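Putative bacterial transcription regulation protein (Staphylococcus aureus, PDB 3LUR) probably acts in transcription regulation, as a single-chain effector-binding protein related to the ligand-binding domains of bacterial transcription activators. Local coordinates at residues Ile90-Ser94 with Ser95-Val99. Numbering follows the deposited sequence.
Sequences ITLAS and SKYMV
L92 and Y97 meet across a break in strand 88-103, a strand of the closed six-stranded antiparallel barrel of this effector-binding fold, between strands 5-21 and 149-156. A93 and S94 form the irregular step between the two strand halves. Both halves keep to strand 5-21: L92 pairs with L12 and S95 with L9 through backbone hydrogen bonds.

The direct van der Waals contact is small. The two side chains approach from opposite directions, and the phenol oxygen is the part of the tyrosine that touches. L92 CD2 lies 3.5 Å from Y97 OH, and L92 CG lies 3.8 Å from it. The leucine CG stands anti to its own N (chi1 176°), and this brings the isopropyl end up to the hydroxyl. P133 and L14 also touch L92, while W153 meets the Y97 ring edge-to-face.

The polar contact runs through one water. It donates to A93 O at 2.7 Å and is hydrogen-bonded to Y97 OH at 2.6 Å. The water sits at the ring edge, in the ring plane. It spans a gap of 4.4 Å between A93 O and Y97 OH, so the bend and the ring are joined indirectly.

S95 is held separately. Its hydroxyl bonds to K130 NZ. Within the strand, the same S95 OG donates to K96 O at 2.7 Å, meeting the C=O at 127° from 22° off the plane of the carbonyl.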
ATOM      1  N   ILE A  90       0.660  12.188   6.185  1.00 18.35           N
ATOM      2  CA  ILE A  90       1.824  11.659   6.914  1.00 18.50           C
ATOM      3  C   ILE A  90       3.082  11.500   6.077  1.00 17.63           C
ATOM      4  O   ILE A  90       3.043  11.610   4.860  1.00 17.98           O
ATOM      5  CB  ILE A  90       1.492  10.304   7.566  1.00 18.56           C
ATOM      6  CG1 ILE A  90       1.399   9.207   6.514  1.00 20.23           C
ATOM      7  CG2 ILE A  90       0.178  10.467   8.414  1.00 19.08           C
ATOM      8  CD1 ILE A  90       1.385   7.835   7.057  1.00 21.30           C
ATOM      9  N   THR A  91       4.203  11.271   6.758  1.00 16.49           N
ATOM     10  CA  THR A  91       5.467  11.039   6.093  1.00 15.56           C
ATOM     11  C   THR A  91       5.813   9.582   6.122  1.00 14.95           C
ATOM     12  O   THR A  91       5.925   8.977   7.195  1.00 15.44           O
ATOM     13  CB  THR A  91       6.632  11.793   6.762  1.00 15.33           C
ATOM     14  OG1 THR A  91       6.367  13.184   6.728  1.00 14.95           O
ATOM     15  CG2 THR A  91       7.921  11.525   6.017  1.00 16.11           C
ATOM     16  N   LEU A  92       5.997   9.017   4.942  1.00 14.37           N
ATOM     17  CA  LEU A  92       6.498   7.676   4.807  1.00 14.36           C
ATOM     18  C   LEU A  92       8.008   7.863   4.682  1.00 13.99           C
ATOM     19  O   LEU A  92       8.490   8.397   3.683  1.00 14.53           O
ATOM     20  CB  LEU A  92       5.922   7.001   3.579  1.00 14.19           C
ATOM     21  CG  LEU A  92       6.443   5.597   3.275  1.00 15.08           C
ATOM     22  CD1 LEU A  92       5.937   4.634   4.345  1.00 16.76           C
ATOM     23  CD2 LEU A  92       6.030   5.152   1.900  1.00 16.01           C
ATOM     24  N   ALA A  93       8.740   7.443   5.708  1.00 12.95           N
ATOM     25  CA  ALA A  93      10.180   7.653   5.776  1.00 12.53           C
ATOM     26  C   ALA A  93      10.907   6.910   4.685  1.00 11.65           C
ATOM     27  O   ALA A  93      10.550   5.797   4.363  1.00 10.72           O
ATOM     28  CB  ALA A  93      10.719   7.220   7.151  1.00 12.64           C
ATOM     29  N   SER A  94      12.006   7.500   4.210  1.00 11.30           N
ATOM     30  CA  SER A  94      12.807   6.911   3.133  1.00 11.75           C
ATOM     31  C   SER A  94      13.244   5.503   3.455  1.00 11.72           C
ATOM     32  O   SER A  94      13.643   5.204   4.594  1.00 11.94           O
ATOM     33  CB  SER A  94      14.066   7.731   2.864  1.00 11.20           C
ATOM     34  OG  SER A  94      14.913   7.732   3.980  1.00 14.99           O
ATOM     35  N   SER A  95      13.270   4.674   2.433  1.00 11.08           N
ATOM     36  CA  SER A  95      13.662   3.292   2.607  1.00 10.95           C
ATOM     37  C   SER A  95      13.981   2.658   1.293  1.00 10.59           C
ATOM     38  O   SER A  95      13.535   3.132   0.220  1.00 10.67           O
ATOM     39  CB  SER A  95      12.522   2.495   3.260  1.00 10.83           C
ATOM     40  OG  SER A  95      12.931   1.170   3.540  1.00 10.40           O
ATOM     41  N   LYS A  96      14.756   1.594   1.374  1.00 10.86           N
ATOM     42  CA  LYS A  96      14.911   0.673   0.269  1.00 11.42           C
ATOM     43  C   LYS A  96      13.753  -0.315   0.370  1.00 11.19           C
ATOM     44  O   LYS A  96      13.175  -0.531   1.462  1.00 10.99           O
ATOM     45  CB  LYS A  96      16.248  -0.063   0.312  1.00 11.89           C
ATOM     46  CG  LYS A  96      17.468   0.793  -0.018  1.00 15.68           C
ATOM     47  CD  LYS A  96      18.731  -0.082  -0.005  1.00 18.76           C
ATOM     48  CE  LYS A  96      19.975   0.699  -0.417  1.00 20.27           C
ATOM     49  NZ  LYS A  96      21.206  -0.132  -0.285  1.00 21.27           N
ATOM     50  N   TYR A  97      13.404  -0.902  -0.767  1.00 10.80           N
ATOM     51  CA  TYR A  97      12.286  -1.805  -0.857  1.00 10.87           C
ATOM     52  C   TYR A  97      12.583  -2.954  -1.780  1.00 11.17           C
ATOM     53  O   TYR A  97      13.395  -2.829  -2.708  1.00 11.37           O
ATOM     54  CB  TYR A  97      11.052  -1.090  -1.464  1.00 11.04           C
ATOM     55  CG  TYR A  97      10.437  -0.003  -0.606  1.00  9.82           C
ATOM     56  CD1 TYR A  97      10.918   1.293  -0.632  1.00 10.03           C
ATOM     57  CD2 TYR A  97       9.385  -0.288   0.225  1.00 10.11           C
ATOM     58  CE1 TYR A  97      10.344   2.283   0.180  1.00  9.62           C
ATOM     59  CE2 TYR A  97       8.807   0.656   1.007  1.00  9.91           C
ATOM     60  CZ  TYR A  97       9.274   1.936   0.997  1.00  9.92           C
ATOM     61  OH  TYR A  97       8.661   2.818   1.814  1.00 13.17           O
HETATM   62  N   MSE A  98      11.941  -4.091  -1.487  1.00 11.46           N
HETATM   63  CA  MSE A  98      11.825  -5.165  -2.443  1.00 11.29           C
HETATM   64  C   MSE A  98      10.451  -4.943  -3.055  1.00 11.21           C
HETATM   65  O   MSE A  98       9.464  -4.777  -2.327  1.00 12.10           O
HETATM   66  CB  MSE A  98      11.902  -6.533  -1.783  1.00 11.12           C
HETATM   67  CG  MSE A  98      13.218  -6.814  -1.128  1.00 11.67           C
HETATM   68 SE   MSE A  98      13.114  -8.554  -0.220  0.75 11.09          SE
HETATM   69  CE  MSE A  98      11.788  -8.084   1.106  1.00 15.29           C
ATOM     70  N   VAL A  99      10.386  -4.883  -4.376  1.00 10.85           N
ATOM     71  CA  VAL A  99       9.140  -4.635  -5.076  1.00 10.14           C
ATOM     72  C   VAL A  99       8.712  -5.847  -5.879  1.00 10.89           C
ATOM     73  O   VAL A  99       9.437  -6.291  -6.783  1.00 11.19           O
ATOM     74  CB  VAL A  99       9.232  -3.426  -5.988  1.00 10.91           C
ATOM     75  CG1 VAL A  99       7.836  -3.147  -6.666  1.00 11.32           C
ATOM     76  CG2 VAL A  99       9.709  -2.227  -5.212  1.00  9.31           C
TER
HETATM   77  O   HOH W   1       9.949   5.074   1.792  1.00 11.72           O